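Local coordinates for protein halogenase (Chondromyces crocatus, PDB 3E1T) that binds FAD and, as a flavin-dependent halogenase, probably carries out a halogenation step in the making of the myxobacterial natural product chondrochloren, at residues A[23-28]-A[120-126]; A[76-82]-A[208-214]; A[143-147]-A[159-164]; A[185-189]-A[362-366]; A[289-294]-A[347-352]. All blocks are in the same frame, centred on the assembly; numbering follows the deposited sequence.

Contact 1. Residues A[23-28]-A[120-126]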
# COMPACT_ATOMS: atom_id res chain seq x y z
N ALA A 23 -15.61 -7.47 2.11
CA ALA A 23 -17.06 -7.61 2.00
C ALA A 23 -17.43 -8.74 1.04
O ALA A 23 -18.17 -9.65 1.41
CB ALA A 23 -17.68 -6.29 1.56
N SER A 24 -16.88 -8.72 -0.17
CA SER A 24 -17.13 -9.77 -1.16
C SER A 24 -16.85 -11.17 -0.63
O SER A 24 -17.67 -12.06 -0.80
CB SER A 24 -16.32 -9.54 -2.44
OG SER A 24 -16.64 -8.30 -3.01
N PHE A 25 -15.70 -11.37 0.02
CA PHE A 25 -15.26 -12.70 0.47
C PHE A 25 -16.12 -13.31 1.59
O PHE A 25 -16.17 -14.53 1.73
CB PHE A 25 -13.80 -12.65 0.96
CG PHE A 25 -12.76 -12.69 -0.14
CD1 PHE A 25 -13.02 -13.34 -1.34
CD2 PHE A 25 -11.52 -12.11 0.05
CE1 PHE A 25 -12.05 -13.39 -2.35
CE2 PHE A 25 -10.55 -12.15 -0.94
CZ PHE A 25 -10.81 -12.79 -2.15
N VAL A 26 -16.73 -12.47 2.41
CA VAL A 26 -17.58 -12.97 3.48
C VAL A 26 -18.99 -13.25 2.92
O VAL A 26 -19.59 -14.27 3.24
CB VAL A 26 -17.62 -12.03 4.72
CG1 VAL A 26 -18.62 -12.54 5.76
CG2 VAL A 26 -16.23 -11.90 5.35
N ALA A 27 -19.49 -12.35 2.08
CA ALA A 27 -20.79 -12.52 1.42
C ALA A 27 -20.81 -13.76 0.53
O ALA A 27 -21.83 -14.47 0.46
CB ALA A 27 -21.16 -11.29 0.64
N MET A 28 -19.69 -14.02 -0.15
CA MET A 28 -19.50 -15.23 -0.96
C MET A 28 -19.69 -16.53 -0.17
O MET A 28 -19.93 -17.58 -0.75
CB MET A 28 -18.10 -15.23 -1.61
CG MET A 28 -17.97 -14.36 -2.84
SD MET A 28 -16.29 -14.26 -3.51
CE MET A 28 -15.84 -16.00 -3.58
N ASN A 120 -18.70 -5.33 -8.01
CA ASN A 120 -18.56 -6.78 -7.85
C ASN A 120 -19.01 -7.24 -6.48
O ASN A 120 -19.50 -8.36 -6.33
CB ASN A 120 -17.11 -7.21 -8.10
CG ASN A 120 -16.93 -8.74 -8.07
OD1 ASN A 120 -17.62 -9.47 -8.77
ND2 ASN A 120 -15.98 -9.21 -7.25
N SER A 121 -18.81 -6.37 -5.48
CA SER A 121 -19.28 -6.62 -4.11
C SER A 121 -20.80 -6.80 -4.09
O SER A 121 -21.30 -7.78 -3.52
CB SER A 121 -18.90 -5.46 -3.17
OG SER A 121 -17.54 -5.51 -2.78
N GLU A 122 -21.50 -5.85 -4.70
CA GLU A 122 -22.96 -5.89 -4.80
C GLU A 122 -23.42 -7.21 -5.37
O GLU A 122 -24.17 -7.95 -4.73
CB GLU A 122 -23.46 -4.73 -5.65
CG GLU A 122 -23.24 -3.39 -4.99
CD GLU A 122 -23.48 -2.22 -5.91
OE1 GLU A 122 -23.37 -2.40 -7.15
OE2 GLU A 122 -23.77 -1.12 -5.40
N ARG A 123 -22.93 -7.52 -6.57
CA ARG A 123 -23.21 -8.76 -7.28
C ARG A 123 -22.84 -10.02 -6.49
O ARG A 123 -23.38 -11.09 -6.75
CB ARG A 123 -22.48 -8.79 -8.63
CG ARG A 123 -22.83 -7.62 -9.56
CD ARG A 123 -22.35 -7.90 -10.98
NE ARG A 123 -20.90 -8.14 -11.05
CZ ARG A 123 -20.00 -7.24 -11.44
NH1 ARG A 123 -20.37 -6.02 -11.81
NH2 ARG A 123 -18.71 -7.57 -11.46
N LYS A 124 -21.92 -9.90 -5.54
CA LYS A 124 -21.56 -11.04 -4.69
C LYS A 124 -22.51 -11.15 -3.51
O LYS A 124 -22.47 -12.13 -2.75
CB LYS A 124 -20.10 -10.96 -4.21
CG LYS A 124 -19.08 -11.29 -5.28
CD LYS A 124 -19.15 -12.75 -5.72
CE LYS A 124 -18.17 -13.05 -6.83
NZ LYS A 124 -18.40 -14.40 -7.41
N GLY A 125 -23.37 -10.14 -3.37
CA GLY A 125 -24.40 -10.15 -2.35
C GLY A 125 -24.20 -9.15 -1.22
O GLY A 125 -24.87 -9.25 -0.18
N VAL A 126 -23.29 -8.20 -1.41
CA VAL A 126 -22.98 -7.23 -0.36
C VAL A 126 -23.95 -6.06 -0.44
O VAL A 126 -24.22 -5.53 -1.52
CB VAL A 126 -21.52 -6.69 -0.43
CG1 VAL A 126 -21.29 -5.61 0.62
CG2 VAL A 126 -20.50 -7.82 -0.27
O HOH W 1 -14.97 -7.63 -5.11
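Ala23, near the middle of helix 17-27, opens the contact: its CB lies 3.7 Å from Val126 CG2 and its carbonyl O 3.4 Å from the same methyl. At Ser24 the backbones come closest, CA to CA of Ser121 being 4.8 Å, possible because both residues are small. Ser24 OG bonds back to Ser20 O and accepts from water 1 at 2.8 Å, while Asn120 ND2 donates to that water at 2.8 Å. Helix 17-27 begins within a GxGxxG pattern, consistent with the dinucleotide-binding helix of a Rossmann-type fold, and helix 110-123 runs beside it; Val33 of strand 33-36 touches Ala23, Ala27 and Val126, and Ser121 touches Val128 of strand 127-129. Ala27 CB meets Val126 CG2 at 3.6 Å and Lys124 O at 3.7 Å. Gly125, the first residue to leave helical phi/psi, forms a Schellman motif: phi is 111°, and Val126 N bonds to Ser121 O (2.9 Å) and Gly125 N to Glu122 O (2.7 Å). Met28 CG finally rests 3.5 Å from Lys124 CD.

Contact 2. Residues A[76-82]-A[208-214]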
# COMPACT_ATOMS: atom_id res chain seq x y z
N LYS A 76 1.40 -4.43 -16.94
CA LYS A 76 2.66 -4.20 -16.25
C LYS A 76 3.44 -5.50 -16.08
O LYS A 76 3.03 -6.40 -15.34
CB LYS A 76 2.39 -3.53 -14.90
CG LYS A 76 3.59 -3.32 -14.01
CD LYS A 76 3.12 -3.05 -12.58
CE LYS A 76 4.29 -2.73 -11.69
NZ LYS A 76 3.84 -2.40 -10.31
N ARG A 77 4.57 -5.61 -16.77
CA ARG A 77 5.39 -6.82 -16.75
C ARG A 77 6.48 -6.77 -15.69
O ARG A 77 7.11 -7.79 -15.37
CB ARG A 77 6.03 -7.05 -18.13
CG ARG A 77 5.04 -7.25 -19.26
CD ARG A 77 4.60 -8.71 -19.39
NE ARG A 77 3.71 -8.88 -20.54
CZ ARG A 77 3.02 -9.99 -20.80
NH1 ARG A 77 3.11 -11.04 -19.99
NH2 ARG A 77 2.23 -10.04 -21.87
N GLY A 78 6.71 -5.58 -15.15
CA GLY A 78 7.76 -5.36 -14.17
C GLY A 78 8.00 -3.87 -14.09
O GLY A 78 7.09 -3.07 -14.33
N GLY A 79 9.24 -3.49 -13.79
CA GLY A 79 9.56 -2.08 -13.70
C GLY A 79 10.99 -1.72 -14.07
O GLY A 79 11.88 -2.57 -14.11
N THR A 80 11.19 -0.44 -14.33
CA THR A 80 12.49 0.11 -14.62
C THR A 80 12.89 1.08 -13.50
O THR A 80 12.07 1.86 -13.02
CB THR A 80 12.48 0.81 -15.97
OG1 THR A 80 11.93 -0.08 -16.95
CG2 THR A 80 13.88 1.23 -16.38
N PHE A 81 14.15 0.99 -13.08
CA PHE A 81 14.69 1.85 -12.03
C PHE A 81 15.94 2.58 -12.47
O PHE A 81 16.85 1.98 -13.04
CB PHE A 81 15.04 1.02 -10.79
CG PHE A 81 13.87 0.67 -9.94
CD1 PHE A 81 13.21 -0.53 -10.10
CD2 PHE A 81 13.43 1.55 -8.95
CE1 PHE A 81 12.11 -0.86 -9.29
CE2 PHE A 81 12.33 1.23 -8.14
CZ PHE A 81 11.68 0.03 -8.32
N ARG A 82 15.95 3.88 -12.21
CA ARG A 82 17.19 4.64 -12.15
C ARG A 82 17.50 4.86 -10.67
O ARG A 82 16.96 5.77 -10.02
CB ARG A 82 17.09 5.93 -12.99
CG ARG A 82 17.80 7.15 -12.45
CD ARG A 82 19.28 7.16 -12.69
NE ARG A 82 20.03 6.32 -11.77
CZ ARG A 82 20.42 6.66 -10.55
NH1 ARG A 82 20.08 7.84 -10.04
NH2 ARG A 82 21.12 5.81 -9.82
N GLY A 208 4.41 -0.36 -20.68
CA GLY A 208 3.43 -0.36 -19.59
C GLY A 208 4.04 -0.58 -18.22
O GLY A 208 3.31 -0.62 -17.21
N ASN A 209 5.36 -0.74 -18.18
CA ASN A 209 6.11 -0.84 -16.93
C ASN A 209 6.06 0.46 -16.16
O ASN A 209 5.93 1.55 -16.74
CB ASN A 209 7.58 -1.18 -17.19
CG ASN A 209 7.80 -2.65 -17.43
OD1 ASN A 209 6.91 -3.37 -17.86
ND2 ASN A 209 9.02 -3.10 -17.16
N ILE A 210 6.15 0.35 -14.84
CA ILE A 210 6.38 1.52 -14.00
C ILE A 210 7.85 1.92 -14.11
O ILE A 210 8.74 1.06 -14.22
CB ILE A 210 5.97 1.28 -12.51
CG1 ILE A 210 6.11 2.56 -11.68
CG2 ILE A 210 6.77 0.13 -11.90
CD1 ILE A 210 5.53 2.49 -10.25
N LEU A 211 8.08 3.23 -14.11
CA LEU A 211 9.42 3.77 -14.01
C LEU A 211 9.55 4.55 -12.69
O LEU A 211 8.70 5.39 -12.37
CB LEU A 211 9.70 4.71 -15.19
CG LEU A 211 10.94 5.62 -15.12
CD1 LEU A 211 12.23 4.84 -15.32
CD2 LEU A 211 10.83 6.76 -16.15
N SER A 212 10.60 4.25 -11.93
CA SER A 212 10.93 5.01 -10.72
C SER A 212 12.36 5.50 -10.84
O SER A 212 13.27 4.72 -11.19
CB SER A 212 10.78 4.16 -9.46
OG SER A 212 9.54 3.48 -9.44
N ALA A 213 12.57 6.78 -10.55
CA ALA A 213 13.85 7.42 -10.78
C ALA A 213 14.31 8.33 -9.63
O ALA A 213 13.66 9.32 -9.30
CB ALA A 213 13.81 8.20 -12.11
N ALA A 214 15.44 7.98 -9.03
CA ALA A 214 16.07 8.77 -7.99
C ALA A 214 16.75 10.02 -8.55
O ALA A 214 17.33 9.99 -9.64
CB ALA A 214 17.07 7.92 -7.24
O HOH W 2 10.09 0.83 -11.21
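Four backbone hydrogen bonds carry this pairing: Thr80 N to Ile210 O (2.9 Å), Ser212 N to Thr80 O (3.0 Å), Arg82 N to Ser212 O (3.0 Å) and Ala214 N to Arg82 O (2.9 Å). Each residue that bonds through both N and O reaches two partners spaced two apart, the signature of parallel strands, and the axes of 78-82 and 210-214 approach to 4.8 Å, with their directions 19° apart. A weak bond from Arg77 N to Asn209 OD1 (3.4 Å) extends the link beyond the regular pairing. Water 2 donates to Thr80 O at 2.9 Å and also bonds Ser212 OG at 3.2 Å. Of the CA-H...O contacts, Phe81 CA to Ser212 O is 3.3 Å and Leu211 CA to Thr80 O is 3.4 Å.

On one face, Ile210 stands beside Gly79, where a CB would lie tight against Ile210 CG2; Lys76 CE reaches that methyl at 3.8 Å, and Phe81 CE2 touches Ser212 CB at 3.6 Å. The other face pairs Thr80 CB with Leu211 CD1 and Arg82 CB with Ala213 CB, both at 4.1 Å. The side chain of Ile210 is about 5 Å from the bound FAD. Strand 90-93 runs antiparallel along strand 75-82, and strand 218-224 along strand 210-215; helix 260-266 covers Leu211 and Ala213, while Phe81 meets Phe365 of helix 340-368 edge-to-face.

Contact 3. Residues A[143-147]-A[159-164]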
# COMPACT_ATOMS: atom_id res chain seq x y z
N ARG A 143 -16.85 -5.09 23.55
CA ARG A 143 -16.81 -5.60 22.19
C ARG A 143 -17.36 -4.54 21.24
O ARG A 143 -18.28 -3.79 21.61
CB ARG A 143 -17.64 -6.89 22.09
CG ARG A 143 -17.41 -7.67 20.80
CD ARG A 143 -18.43 -8.80 20.57
NE ARG A 143 -18.28 -9.39 19.24
CZ ARG A 143 -17.35 -10.30 18.92
NH1 ARG A 143 -16.49 -10.74 19.83
NH2 ARG A 143 -17.29 -10.77 17.68
N ALA A 144 -16.81 -4.46 20.03
CA ALA A 144 -17.40 -3.61 18.99
C ALA A 144 -18.72 -4.26 18.59
O ALA A 144 -18.75 -5.46 18.34
CB ALA A 144 -16.48 -3.48 17.79
N VAL A 145 -19.80 -3.48 18.58
CA VAL A 145 -21.14 -4.07 18.35
C VAL A 145 -21.93 -3.39 17.25
O VAL A 145 -22.95 -3.91 16.80
CB VAL A 145 -22.01 -4.16 19.65
CG1 VAL A 145 -21.59 -5.35 20.51
CG2 VAL A 145 -21.98 -2.88 20.44
N GLY A 146 -21.46 -2.23 16.82
CA GLY A 146 -22.11 -1.52 15.74
C GLY A 146 -21.40 -0.25 15.35
O GLY A 146 -20.27 -0.01 15.78
N VAL A 147 -22.06 0.56 14.54
CA VAL A 147 -21.53 1.85 14.12
C VAL A 147 -22.61 2.93 14.16
O VAL A 147 -23.80 2.62 14.06
CB VAL A 147 -20.91 1.79 12.69
CG1 VAL A 147 -19.71 0.84 12.63
CG2 VAL A 147 -21.97 1.42 11.63
N ALA A 159 -26.30 0.85 13.02
CA ALA A 159 -26.38 -0.54 12.56
C ALA A 159 -25.51 -1.42 13.44
O ALA A 159 -24.53 -0.95 14.01
CB ALA A 159 -25.97 -0.65 11.09
N HIS A 160 -25.86 -2.70 13.55
CA HIS A 160 -25.18 -3.61 14.47
C HIS A 160 -24.72 -4.87 13.75
O HIS A 160 -25.31 -5.26 12.76
CB HIS A 160 -26.08 -3.99 15.65
CG HIS A 160 -26.74 -2.82 16.31
ND1 HIS A 160 -28.06 -2.85 16.73
CD2 HIS A 160 -26.28 -1.58 16.62
CE1 HIS A 160 -28.37 -1.69 17.27
NE2 HIS A 160 -27.31 -0.90 17.21
N ALA A 161 -23.65 -5.50 14.26
CA ALA A 161 -23.10 -6.71 13.67
C ALA A 161 -22.18 -7.40 14.65
O ALA A 161 -21.76 -6.80 15.64
CB ALA A 161 -22.33 -6.38 12.39
N ARG A 162 -21.88 -8.67 14.39
CA ARG A 162 -20.92 -9.40 15.21
C ARG A 162 -19.47 -8.90 15.01
O ARG A 162 -18.65 -8.95 15.94
CB ARG A 162 -21.03 -10.91 14.94
CG ARG A 162 -20.23 -11.78 15.92
CD ARG A 162 -20.28 -13.25 15.57
NE ARG A 162 -19.17 -13.99 16.18
CZ ARG A 162 -18.99 -15.31 16.09
NH1 ARG A 162 -19.85 -16.07 15.44
NH2 ARG A 162 -17.93 -15.87 16.67
N PHE A 163 -19.17 -8.41 13.81
CA PHE A 163 -17.83 -7.93 13.45
C PHE A 163 -17.89 -6.59 12.76
O PHE A 163 -18.71 -6.39 11.87
CB PHE A 163 -17.13 -8.91 12.52
CG PHE A 163 -16.96 -10.28 13.09
CD1 PHE A 163 -15.99 -10.53 14.03
CD2 PHE A 163 -17.77 -11.32 12.65
CE1 PHE A 163 -15.83 -11.82 14.55
CE2 PHE A 163 -17.61 -12.60 13.16
CZ PHE A 163 -16.63 -12.85 14.11
N ILE A 164 -17.02 -5.68 13.18
CA ILE A 164 -16.88 -4.36 12.55
C ILE A 164 -15.44 -4.25 12.05
O ILE A 164 -14.51 -4.52 12.81
CB ILE A 164 -17.14 -3.19 13.54
CG1 ILE A 164 -18.40 -3.44 14.40
CG2 ILE A 164 -17.21 -1.84 12.80
CD1 ILE A 164 -19.70 -3.43 13.64
O HOH W 3 -20.15 -7.59 18.10
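A classic beta bulge interrupts strand 143-147: Val145 and Gly146 both face Leu138 on strand 133-140. Beside it Gly146 CA lies 3.9 Å from His160 CA and 3.0 Å from Ala159 O. A CB on Gly146 would clash with Ala159 O and His160 CD2, so its absence makes room. Antiparallel bonds flank this non-hydrogen-bonded Gly146-His160 pair: Ala161 N to Val145 O (3.1 Å) before it, and Val147 N to Ala159 O (2.9 Å) and Ala159 N to Val147 O (3.2 Å) after it.

At Arg162 the chain turns a corner. Arg143 NH2 donates to Arg162 O at 2.9 Å, and although Arg143 NH2 and Arg162 NE are only 4.0 Å apart, both arginines form salt bridges with Glu340. Past the corner Ile164 packs back on the hairpin, its CG1 3.9 Å from Ala144 CB and its CG2 3.7 Å from Val147 CG1. This is a beta hairpin whose second strand passes into the parallel sheet of a Rossmann-type FAD-binding fold, as strand 163-166 beside strand 10-13.

Contact 4. Residues A[185-189]-A[362-366]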
# COMPACT_ATOMS: atom_id res chain seq x y z
N ARG A 185 10.11 6.62 11.47
CA ARG A 185 11.04 7.74 11.30
C ARG A 185 11.89 7.64 10.01
O ARG A 185 12.45 8.63 9.54
CB ARG A 185 11.92 7.90 12.54
CG ARG A 185 11.11 8.22 13.78
CD ARG A 185 11.96 8.55 15.00
NE ARG A 185 11.34 8.02 16.22
CZ ARG A 185 10.30 8.56 16.86
NH1 ARG A 185 9.72 9.67 16.41
NH2 ARG A 185 9.83 7.97 17.95
N PHE A 186 11.96 6.45 9.43
CA PHE A 186 12.71 6.24 8.20
C PHE A 186 12.01 6.82 6.98
O PHE A 186 12.61 7.55 6.21
CB PHE A 186 13.00 4.75 7.97
CG PHE A 186 14.01 4.50 6.87
CD1 PHE A 186 15.37 4.55 7.15
CD2 PHE A 186 13.59 4.25 5.57
CE1 PHE A 186 16.31 4.34 6.13
CE2 PHE A 186 14.51 4.05 4.54
CZ PHE A 186 15.88 4.09 4.83
N PHE A 187 10.74 6.45 6.79
CA PHE A 187 9.98 6.87 5.63
C PHE A 187 9.25 8.20 5.90
O PHE A 187 8.05 8.32 5.70
CB PHE A 187 9.00 5.77 5.20
CG PHE A 187 9.68 4.46 4.85
CD1 PHE A 187 10.33 4.30 3.64
CD2 PHE A 187 9.69 3.42 5.76
CE1 PHE A 187 10.97 3.11 3.32
CE2 PHE A 187 10.32 2.21 5.45
CZ PHE A 187 10.95 2.06 4.20
N GLN A 188 10.02 9.19 6.33
CA GLN A 188 9.50 10.51 6.67
C GLN A 188 9.51 11.36 5.41
O GLN A 188 10.30 12.31 5.27
CB GLN A 188 10.37 11.13 7.76
CG GLN A 188 9.69 12.20 8.59
CD GLN A 188 10.47 12.50 9.87
OE1 GLN A 188 10.64 11.63 10.73
NE2 GLN A 188 10.97 13.73 9.98
N ASN A 189 8.62 11.00 4.48
CA ASN A 189 8.61 11.54 3.14
C ASN A 189 7.25 12.16 2.84
O ASN A 189 6.26 11.84 3.50
CB ASN A 189 8.88 10.45 2.10
CG ASN A 189 10.07 9.56 2.44
OD1 ASN A 189 10.10 8.38 2.06
ND2 ASN A 189 11.07 10.12 3.12
N LEU A 362 12.46 -2.46 1.82
CA LEU A 362 12.47 -1.07 1.34
C LEU A 362 13.52 -0.21 2.04
O LEU A 362 14.06 0.69 1.41
CB LEU A 362 11.09 -0.41 1.44
CG LEU A 362 9.93 -0.93 0.56
CD1 LEU A 362 8.86 0.16 0.49
CD2 LEU A 362 10.32 -1.35 -0.83
N VAL A 363 13.77 -0.46 3.33
CA VAL A 363 14.86 0.20 4.07
C VAL A 363 16.18 -0.12 3.33
O VAL A 363 16.92 0.79 2.97
CB VAL A 363 14.94 -0.22 5.59
CG1 VAL A 363 16.24 0.33 6.27
CG2 VAL A 363 13.72 0.26 6.38
N ALA A 364 16.44 -1.40 3.07
CA ALA A 364 17.66 -1.79 2.33
C ALA A 364 17.70 -1.21 0.90
O ALA A 364 18.77 -0.83 0.42
CB ALA A 364 17.85 -3.32 2.33
N PHE A 365 16.54 -1.13 0.24
CA PHE A 365 16.46 -0.57 -1.12
C PHE A 365 16.75 0.93 -1.16
O PHE A 365 17.47 1.40 -2.05
CB PHE A 365 15.10 -0.87 -1.77
CG PHE A 365 15.08 -0.62 -3.25
CD1 PHE A 365 15.78 -1.47 -4.12
CD2 PHE A 365 14.40 0.46 -3.79
CE1 PHE A 365 15.77 -1.24 -5.50
CE2 PHE A 365 14.39 0.68 -5.16
CZ PHE A 365 15.08 -0.17 -6.01
N TYR A 366 16.17 1.68 -0.22
CA TYR A 366 16.53 3.09 -0.04
C TYR A 366 18.04 3.26 0.25
O TYR A 366 18.68 4.16 -0.31
CB TYR A 366 15.72 3.71 1.10
CG TYR A 366 14.44 4.38 0.67
CD1 TYR A 366 13.30 3.64 0.36
CD2 TYR A 366 14.36 5.77 0.57
CE1 TYR A 366 12.10 4.27 -0.03
CE2 TYR A 366 13.18 6.40 0.20
CZ TYR A 366 12.05 5.64 -0.10
OH TYR A 366 10.89 6.27 -0.49
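Two neighbouring phenylalanines of a loop project as knobs against one side of a helix, and Tyr366 is the surface on which both converge. Phe187 directs its ring edge at the tyrosine face, with centroids 5.5 Å apart, planes at 81° and Phe187 CE1 3.7 Å from Tyr366 CE1. Phe186 does likewise in an offset edge-to-face pair, at 5.9 Å and 82°, its CE2 also reaching Tyr366 CB at 3.7 Å. The three rings thus form an aromatic cluster.

Val363, one turn earlier on the helix, fits against both phenylalanine rings. Its CG1 sits over the face of Phe186 as a CH-pi contact, 4.2 Å from the centroid and 19° off the normal, while its CG2 lies 4.0 Å from Phe187 CZ. The tip of Phe187 presses farther in, CZ to Leu362 CB being 3.7 Å. Bulky rings bridge the gap between backbones, for the nearest CA atoms, of Phe186 and Val363, are 7.6 Å apart. Successive inverse gamma turns centred on Phe187 and Gln188 shape the loop.

The loop joins strand 181-183 to strand 189-197, and the helical residues belong to the long helix 340-368. Tyr359 of that helix meets Phe187 edge-to-face, Tyr366 OH bonds to Asp309 and Trp219, and Val235 of strand 229-237 together with Phe376 of helix 375-378 borders Tyr366.

Contact 5. Residues A[289-294]-A[347-352]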
# COMPACT_ATOMS: atom_id res chain seq x y z
N CYS A 289 2.46 2.12 11.41
CA CYS A 289 1.90 0.82 11.75
C CYS A 289 1.13 1.02 13.05
O CYS A 289 1.49 1.85 13.88
CB CYS A 289 2.99 -0.23 11.91
SG CYS A 289 2.41 -1.96 12.09
N ASN A 290 0.05 0.26 13.22
CA ASN A 290 -0.72 0.30 14.45
C ASN A 290 -0.22 -0.70 15.48
O ASN A 290 0.30 -1.76 15.12
CB ASN A 290 -2.21 0.09 14.14
CG ASN A 290 -2.92 1.40 13.86
OD1 ASN A 290 -3.55 1.97 14.75
ND2 ASN A 290 -2.82 1.91 12.62
N THR A 291 -0.36 -0.37 16.77
CA THR A 291 0.05 -1.27 17.86
C THR A 291 -0.78 -2.55 17.92
O THR A 291 -0.37 -3.54 18.54
CB THR A 291 0.03 -0.58 19.25
OG1 THR A 291 -1.23 0.06 19.45
CG2 THR A 291 1.14 0.47 19.34
N SER A 292 -1.95 -2.52 17.29
CA SER A 292 -2.83 -3.68 17.22
C SER A 292 -3.69 -3.59 15.97
O SER A 292 -4.06 -2.49 15.57
CB SER A 292 -3.73 -3.75 18.46
OG SER A 292 -4.49 -4.96 18.47
N PHE A 293 -3.98 -4.74 15.37
CA PHE A 293 -4.85 -4.81 14.18
C PHE A 293 -6.26 -5.34 14.48
O PHE A 293 -7.12 -5.35 13.60
CB PHE A 293 -4.23 -5.66 13.06
CG PHE A 293 -2.91 -5.13 12.53
CD1 PHE A 293 -2.58 -3.78 12.62
CD2 PHE A 293 -2.02 -5.99 11.89
CE1 PHE A 293 -1.36 -3.30 12.11
CE2 PHE A 293 -0.80 -5.51 11.39
CZ PHE A 293 -0.48 -4.16 11.50
N TRP A 294 -6.49 -5.79 15.72
CA TRP A 294 -7.84 -6.21 16.14
C TRP A 294 -8.02 -6.06 17.66
O TRP A 294 -7.04 -5.98 18.42
CB TRP A 294 -8.11 -7.65 15.72
CG TRP A 294 -7.38 -8.65 16.53
CD1 TRP A 294 -6.05 -8.95 16.45
CD2 TRP A 294 -7.92 -9.50 17.55
NE1 TRP A 294 -5.73 -9.94 17.36
CE2 TRP A 294 -6.87 -10.29 18.04
CE3 TRP A 294 -9.21 -9.68 18.08
CZ2 TRP A 294 -7.05 -11.24 19.06
CZ3 TRP A 294 -9.39 -10.63 19.08
CH2 TRP A 294 -8.32 -11.39 19.56
N PHE A 347 -4.51 -13.74 11.64
CA PHE A 347 -4.62 -12.59 10.78
C PHE A 347 -3.49 -11.56 11.02
O PHE A 347 -2.77 -11.21 10.09
CB PHE A 347 -5.99 -11.95 10.99
CG PHE A 347 -6.03 -10.47 10.75
CD1 PHE A 347 -5.63 -9.93 9.54
CD2 PHE A 347 -6.47 -9.61 11.74
CE1 PHE A 347 -5.68 -8.57 9.31
CE2 PHE A 347 -6.52 -8.25 11.53
CZ PHE A 347 -6.12 -7.72 10.30
N GLU A 348 -3.35 -11.09 12.26
CA GLU A 348 -2.31 -10.11 12.61
C GLU A 348 -0.89 -10.64 12.36
O GLU A 348 -0.03 -9.93 11.83
CB GLU A 348 -2.48 -9.62 14.06
CG GLU A 348 -1.56 -8.42 14.38
CD GLU A 348 -2.02 -7.57 15.54
OE1 GLU A 348 -1.14 -7.01 16.24
OE2 GLU A 348 -3.25 -7.41 15.73
N ARG A 349 -0.66 -11.91 12.71
CA ARG A 349 0.65 -12.53 12.53
C ARG A 349 1.05 -12.53 11.05
O ARG A 349 2.12 -12.06 10.71
CB ARG A 349 0.62 -13.96 13.08
CG ARG A 349 1.98 -14.63 13.13
CD ARG A 349 1.86 -16.12 13.50
NE ARG A 349 1.19 -16.89 12.44
CZ ARG A 349 1.82 -17.46 11.41
NH1 ARG A 349 3.15 -17.33 11.27
NH2 ARG A 349 1.13 -18.15 10.51
N ARG A 350 0.17 -13.04 10.19
CA ARG A 350 0.37 -13.08 8.75
C ARG A 350 0.54 -11.68 8.12
O ARG A 350 1.39 -11.48 7.25
CB ARG A 350 -0.81 -13.77 8.09
CG ARG A 350 -0.55 -15.12 7.47
CD ARG A 350 -0.58 -16.22 8.47
NE ARG A 350 -1.19 -17.42 7.90
CZ ARG A 350 -0.56 -18.34 7.17
NH1 ARG A 350 0.74 -18.23 6.91
NH2 ARG A 350 -1.24 -19.37 6.72
N TYR A 351 -0.31 -10.75 8.55
CA TYR A 351 -0.30 -9.38 8.04
C TYR A 351 1.02 -8.66 8.39
O TYR A 351 1.63 -8.02 7.53
CB TYR A 351 -1.52 -8.63 8.60
CG TYR A 351 -1.88 -7.26 7.98
CD1 TYR A 351 -1.24 -6.76 6.84
CD2 TYR A 351 -2.90 -6.50 8.53
CE1 TYR A 351 -1.60 -5.52 6.29
CE2 TYR A 351 -3.27 -5.25 7.99
CZ TYR A 351 -2.62 -4.78 6.87
OH TYR A 351 -3.01 -3.56 6.35
N ARG A 352 1.43 -8.77 9.65
CA ARG A 352 2.68 -8.17 10.12
C ARG A 352 3.89 -8.80 9.39
O ARG A 352 4.89 -8.12 9.14
CB ARG A 352 2.84 -8.36 11.63
CG ARG A 352 1.95 -7.44 12.46
CD ARG A 352 2.25 -7.49 13.98
NE ARG A 352 1.33 -6.57 14.66
CZ ARG A 352 1.48 -5.25 14.71
NH1 ARG A 352 2.55 -4.66 14.19
NH2 ARG A 352 0.56 -4.50 15.32
O HOH W 4 -0.80 -6.49 18.59
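Phe293 loses most surface here, 118 Å², because helix 340-368 encloses both faces of its ring. On one face the guanidinium of Arg352 lies flat, centres 4.2 Å apart and planes at 5°, a stacked cation-pi arrangement with CZ 23° off the ring normal. Tyr351 covers the opposite face, Phe293 CD2 to Tyr351 CD2 being 3.5 Å, while Phe347 CE2 approaches Phe293 CB at 3.8 Å.

Arg352, with 78 Å² covered, also donates from NH2 to Asn290 O at 2.8 Å. Its guanidinium is also in a salt bridge one turn back along the helix, NE to Glu348 OE1 at 3.0 Å. The contact joins the end of strand 288-290, central in a three-stranded antiparallel sheet, and the loop leading on to strand 298-300 of the parallel FAD-binding sheet, to the long helix.

Glu348 buries 63 Å² and uses both carboxylate oxygens. OE2 accepts from Phe293 N at 2.8 Å and lies 3.3 Å from Trp294 CD1, near the plane of the indole; OE1 takes a bond from water 4 at 2.4 Å, and that water also donates to Thr291 O at 3.0 Å. Helix 467-477 packs on Arg352 through Leu472 and Ala476.

From the N terminus, helix 17-27 opens contact 1, which closes at 120-126 beside the parallel FAD-binding sheet. Strand 75-82 departs before that closure and meets its parallel partner at 210-215, so contacts 1 and 2 cross. Within the span of contact 2 lies the short hairpin loop of contact 3, joining the four-stranded sheet to the parallel one. Contact 4 starts at 185-189, before contact 2 closes, and crosses it; the two touch through Phe81 and Phe365. Contact 5 opens and closes inside the long span of contact 4, and both use helix 340-368, which thereby links the nine-stranded sheet region to the neighbourhood of strand 288-290, the centres of contacts 4 and 5 being about 20 Å apart.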